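Side-chain contacts in malate oxidoreductase (Thermotoga maritima, PDB 1VL6), which probably catalyses the NAD-dependent oxidative decarboxylation of malate to pyruvate and carbon dioxide: residues A203-V208 and N238-E243; F101-K104 and D108-A111. All blocks are in the same frame, centred on the assembly; numbering follows the deposited sequence.

Interaction 1 of 2, residues A203-V208 and N238-E243; sequences AGYNIV and NEYHLE
Y205 of helix 202-214 reaches across to the start of helix 239-246, where its ring meets Y240 and its hydroxyl meets E243. The side chain sets off toward the partner helix, and with CG anti to the backbone N (chi1 180°) the ring is carried out toward Y240 and its OH toward E243. Y240 packs against this ring in an offset edge-to-face pair: an edge of Y240 is turned toward the face of Y205, with the planes at 86° and the centroids 5.8 Å apart. The stem of Y240 takes part as well, since Y205 CE1 lies 3.9 Å from Y240 CB. Backbone oxygen Y240 O sits at the rim of the Y205 ring, near its plane, 3.8 Å from Y205 CE1.

Beyond the ring, Y205 OH donates a hydrogen bond to E243 OE1, which also lies near the plane of the phenol. The modelled separation of Y205 OH and E243 OE1, 2.4 Å, is too short to be taken literally at this resolution. E243 comes in at about a right angle to the tyrosine, its extended chain carrying a carboxylate whose plane is 69° from that of the ring. N238 is the N-cap of this helix, its OD1 accepting from H241 N at 3.1 Å and, weakly, from Y240 N.

F149 meets both tyrosine rings, adding a third aromatic group. These helices belong to the NAD-binding domain, and helix 202-214 also carries G204 of a probable Rossmann-type GxGxxG motif. K209, one turn after Y205, hydrogen-bonds Y205 OH and forms a salt bridge with E243 OE2. Phenol, carboxylate and ammonium thus form a small polar cluster beside the aromatic one, and the lysine's positive charge would probably help keep E243 ionised.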
loop_
_atom_site.group_PDB
_atom_site.type_symbol
_atom_site.label_atom_id
_atom_site.label_comp_id
_atom_site.label_asym_id
_atom_site.label_seq_id
_atom_site.Cartn_x
_atom_site.Cartn_y
_atom_site.Cartn_z
ATOM N N ALA A 203 21.055 26.382 -12.229
ATOM C CA ALA A 203 22.066 25.830 -11.373
ATOM C C ALA A 203 23.235 26.764 -11.234
ATOM O O ALA A 203 23.688 27.001 -10.107
ATOM C CB ALA A 203 22.522 24.542 -11.940
ATOM N N GLY A 204 23.757 27.251 -12.373
ATOM C CA GLY A 204 25.008 28.017 -12.371
ATOM C C GLY A 204 24.991 29.258 -11.484
ATOM O O GLY A 204 25.876 29.487 -10.665
ATOM N N TYR A 205 23.940 30.034 -11.640
ATOM C CA TYR A 205 23.655 31.199 -10.822
ATOM C C TYR A 205 23.777 30.858 -9.327
ATOM O O TYR A 205 24.448 31.581 -8.561
ATOM C CB TYR A 205 22.224 31.669 -11.135
ATOM C CG TYR A 205 21.741 32.870 -10.368
ATOM C CD1 TYR A 205 22.074 34.152 -10.780
ATOM C CD2 TYR A 205 20.944 32.723 -9.254
ATOM C CE1 TYR A 205 21.659 35.251 -10.096
ATOM C CE2 TYR A 205 20.492 33.838 -8.556
ATOM C CZ TYR A 205 20.863 35.093 -8.983
ATOM O OH TYR A 205 20.443 36.188 -8.316
ATOM N N ASN A 206 23.140 29.757 -8.917
ATOM C CA ASN A 206 23.128 29.422 -7.508
ATOM C C ASN A 206 24.454 28.847 -7.039
ATOM O O ASN A 206 24.896 29.118 -5.890
ATOM C CB ASN A 206 22.010 28.476 -7.174
ATOM C CG ASN A 206 20.670 29.155 -7.166
ATOM O OD1 ASN A 206 20.255 29.654 -6.136
ATOM N ND2 ASN A 206 19.952 29.120 -8.285
ATOM N N ILE A 207 25.087 28.069 -7.915
ATOM C CA ILE A 207 26.413 27.509 -7.608
ATOM C C ILE A 207 27.394 28.655 -7.348
ATOM O O ILE A 207 28.176 28.638 -6.388
ATOM C CB ILE A 207 26.927 26.624 -8.757
ATOM C CG1 ILE A 207 26.177 25.285 -8.770
ATOM C CG2 ILE A 207 28.403 26.374 -8.609
ATOM C CD1 ILE A 207 26.165 24.600 -10.141
ATOM N N VAL A 208 27.341 29.676 -8.187
ATOM C CA VAL A 208 28.225 30.821 -7.982
ATOM C C VAL A 208 28.010 31.413 -6.598
ATOM O O VAL A 208 28.954 31.645 -5.859
ATOM C CB VAL A 208 27.966 31.885 -9.041
ATOM C CG1 VAL A 208 28.725 33.207 -8.711
ATOM C CG2 VAL A 208 28.338 31.348 -10.405
ATOM N N ASN A 238 20.921 38.448 -19.302
ATOM C CA ASN A 238 19.839 39.078 -18.554
ATOM C C ASN A 238 20.385 39.851 -17.387
ATOM O O ASN A 238 21.572 39.855 -17.138
ATOM C CB ASN A 238 18.762 38.066 -18.063
ATOM C CG ASN A 238 19.357 36.717 -17.607
ATOM O OD1 ASN A 238 20.074 36.719 -16.486
ATOM N ND2 ASN A 238 19.122 35.684 -18.236
ATOM N N GLU A 239 19.491 40.516 -16.675
ATOM C CA GLU A 239 19.794 41.082 -15.368
ATOM C C GLU A 239 20.531 40.121 -14.418
ATOM O O GLU A 239 21.338 40.568 -13.602
ATOM C CB GLU A 239 18.509 41.648 -14.699
ATOM C CG GLU A 239 17.189 40.997 -15.133
ATOM C CD GLU A 239 16.073 41.117 -14.105
ATOM O OE1 GLU A 239 16.341 41.287 -12.894
ATOM O OE2 GLU A 239 14.904 41.006 -14.503
ATOM N N TYR A 240 20.270 38.820 -14.490
ATOM C CA TYR A 240 20.862 37.901 -13.502
ATOM C C TYR A 240 22.346 37.639 -13.804
ATOM O O TYR A 240 23.143 37.399 -12.897
ATOM C CB TYR A 240 20.030 36.600 -13.367
ATOM C CG TYR A 240 18.591 36.832 -12.876
ATOM C CD1 TYR A 240 18.330 36.953 -11.527
ATOM C CD2 TYR A 240 17.505 36.987 -13.773
ATOM C CE1 TYR A 240 17.040 37.199 -11.060
ATOM C CE2 TYR A 240 16.210 37.235 -13.307
ATOM C CZ TYR A 240 16.001 37.343 -11.936
ATOM O OH TYR A 240 14.765 37.580 -11.373
ATOM N N HIS A 241 22.708 37.681 -15.074
ATOM C CA HIS A 241 24.091 37.560 -15.477
ATOM C C HIS A 241 24.840 38.829 -15.072
ATOM O O HIS A 241 25.969 38.798 -14.609
ATOM C CB HIS A 241 24.163 37.355 -16.997
ATOM C CG HIS A 241 23.755 35.992 -17.445
ATOM N ND1 HIS A 241 23.879 35.576 -18.754
ATOM C CD2 HIS A 241 23.279 34.927 -16.751
ATOM C CE1 HIS A 241 23.485 34.317 -18.845
ATOM N NE2 HIS A 241 23.133 33.893 -17.642
ATOM N N LEU A 242 24.198 39.964 -15.241
ATOM C CA LEU A 242 24.783 41.214 -14.771
ATOM C C LEU A 242 25.029 41.107 -13.255
ATOM O O LEU A 242 26.091 41.471 -12.751
ATOM C CB LEU A 242 23.873 42.378 -15.105
ATOM C CG LEU A 242 24.426 43.789 -15.039
ATOM C CD1 LEU A 242 25.533 44.054 -16.046
ATOM C CD2 LEU A 242 23.275 44.750 -15.311
ATOM N N GLU A 243 24.059 40.591 -12.517
ATOM C CA GLU A 243 24.235 40.481 -11.083
ATOM C C GLU A 243 25.480 39.635 -10.773
ATOM O O GLU A 243 26.320 40.014 -9.923
ATOM C CB GLU A 243 23.017 39.834 -10.462
ATOM C CG GLU A 243 22.977 39.925 -8.953
ATOM C CD GLU A 243 22.013 38.924 -8.333
ATOM O OE1 GLU A 243 21.094 38.439 -9.026
ATOM O OE2 GLU A 243 22.192 38.601 -7.150
#

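Interaction 2 of 2, residues F101-K104 and D108-A111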
loop_
_atom_site.group_PDB
_atom_site.type_symbol
_atom_site.label_atom_id
_atom_site.label_comp_id
_atom_site.label_asym_id
_atom_site.label_seq_id
_atom_site.Cartn_x
_atom_site.Cartn_y
_atom_site.Cartn_z
ATOM N N PHE A 101 7.620 9.507 -7.000
ATOM C CA PHE A 101 8.009 8.163 -6.603
ATOM C C PHE A 101 9.304 8.225 -5.742
ATOM O O PHE A 101 9.398 7.575 -4.686
ATOM C CB PHE A 101 8.155 7.293 -7.861
ATOM C CG PHE A 101 8.918 5.999 -7.650
ATOM C CD1 PHE A 101 10.294 5.979 -7.677
ATOM C CD2 PHE A 101 8.250 4.799 -7.479
ATOM C CE1 PHE A 101 10.977 4.798 -7.489
ATOM C CE2 PHE A 101 8.932 3.616 -7.291
ATOM C CZ PHE A 101 10.282 3.608 -7.287
ATOM N N LEU A 102 10.273 9.040 -6.173
ATOM C CA LEU A 102 11.500 9.272 -5.384
ATOM C C LEU A 102 11.230 9.862 -3.970
ATOM O O LEU A 102 11.841 9.417 -2.977
ATOM C CB LEU A 102 12.438 10.206 -6.155
ATOM C CG LEU A 102 13.008 9.587 -7.428
ATOM C CD1 LEU A 102 13.948 10.517 -8.181
ATOM C CD2 LEU A 102 13.754 8.342 -7.060
ATOM N N PHE A 103 10.333 10.861 -3.916
ATOM C CA PHE A 103 9.964 11.497 -2.687
ATOM C C PHE A 103 9.445 10.466 -1.712
ATOM O O PHE A 103 9.840 10.487 -0.540
ATOM C CB PHE A 103 8.918 12.620 -2.898
ATOM C CG PHE A 103 9.517 13.979 -3.052
ATOM C CD1 PHE A 103 10.233 14.551 -2.008
ATOM C CD2 PHE A 103 9.390 14.677 -4.231
ATOM C CE1 PHE A 103 10.825 15.801 -2.150
ATOM C CE2 PHE A 103 10.001 15.910 -4.383
ATOM C CZ PHE A 103 10.722 16.471 -3.341
ATOM N N LYS A 104 8.596 9.560 -2.182
ATOM C CA LYS A 104 8.060 8.511 -1.328
ATOM C C LYS A 104 9.133 7.496 -0.928
ATOM O O LYS A 104 9.179 7.022 0.196
ATOM C CB LYS A 104 6.944 7.754 -2.048
ATOM C CG LYS A 104 6.151 6.784 -1.121
ATOM C CD LYS A 104 5.467 7.569 0.026
ATOM C CE LYS A 104 4.359 6.808 0.705
ATOM N NZ LYS A 104 4.145 7.335 2.059
ATOM N N ASP A 108 9.685 9.099 2.351
ATOM C CA ASP A 108 8.341 8.672 2.744
ATOM C C ASP A 108 7.371 9.836 2.662
ATOM O O ASP A 108 6.364 9.902 3.369
ATOM C CB ASP A 108 8.343 7.945 4.093
ATOM C CG ASP A 108 7.032 7.184 4.359
ATOM O OD1 ASP A 108 6.336 6.805 3.391
ATOM O OD2 ASP A 108 6.586 6.929 5.502
ATOM N N ILE A 109 7.666 10.751 1.754
ATOM C CA ILE A 109 6.816 11.933 1.564
ATOM C C ILE A 109 5.786 11.612 0.514
ATOM O O ILE A 109 6.107 11.003 -0.508
ATOM C CB ILE A 109 7.656 13.125 1.130
ATOM C CG1 ILE A 109 8.400 13.666 2.334
ATOM C CG2 ILE A 109 6.809 14.205 0.501
ATOM C CD1 ILE A 109 9.295 14.805 1.960
ATOM N N ASP A 110 4.548 12.016 0.779
ATOM C CA ASP A 110 3.478 11.826 -0.159
ATOM C C ASP A 110 3.509 12.999 -1.131
ATOM O O ASP A 110 3.023 14.086 -0.844
ATOM C CB ASP A 110 2.158 11.764 0.594
ATOM C CG ASP A 110 1.989 10.493 1.382
ATOM O OD1 ASP A 110 2.576 9.433 1.054
ATOM O OD2 ASP A 110 1.244 10.451 2.355
ATOM N N ALA A 111 4.095 12.802 -2.286
ATOM C CA ALA A 111 4.235 13.881 -3.231
ATOM C C ALA A 111 3.252 13.714 -4.399
ATOM O O ALA A 111 3.017 12.619 -4.841
ATOM C CB ALA A 111 5.675 13.919 -3.718
#
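F103 and K104, near the end of helix 89-107, contact D108-A111 as the chain turns into strand 110-115, within the beta-alpha-beta unit that runs from strand 71-76 through this helix.

Backbone bonds close the turn. I109 N donates to F103 O over 3.2 Å, coming from above the carbonyl plane, while D108 N makes a weak bond to K104 O. D108, with positive phi (64°), is the first residue to leave helical geometry.

Apolar contacts form on the F103 side. F103 CB packs on A111 CB at 3.6 Å, and the F103 and I109 side chains run side by side in the same direction, F103 CD1 4.1 Å from I109 CD1. V74 of the neighbouring strand and M334 of helix 330-340 also pack against F103, so this part of the contact belongs to the core between sheet and helices.

The salt bridges belong to K104. Its side chain sets off away from the D108-A111 segment, but a bend at chi2 (61°) turns the chain so that it lies beside D108 and D110. K104 CD passes I109 O at 3.5 Å before the ammonium group joins the two carboxylates in a network. The site also faces other subunits: D110 OD1 is hydrogen-bonded to T28 OG1 of a second subunit, and E33 of a third makes a long, weak ion pair with K104. K104 NZ lies 2.6 Å from D108 OD1, above that carboxylate plane, and 2.8 Å from D110 OD1, which it meets on the syn side, 28° out of the carboxylate plane.

Interactions 1 and 2 lie on opposite sides of the chain's centre, with their own centres 30 Å apart and nearest atoms about 16 Å apart. They do not touch. Along the chain they follow in series, 101-111 in the N-terminal malic enzyme domain and 203-243 in the NAD-binding domain. Their surroundings differ: no other subunit reaches the segments of interaction 1, whereas interaction 2 lies where two further copies of the protein meet it. Interaction 1 has a likely tie to cofactor binding, through G204 of the probable Rossmann-type glycine motif; interaction 2 joins core packing to the tetramer's interfaces.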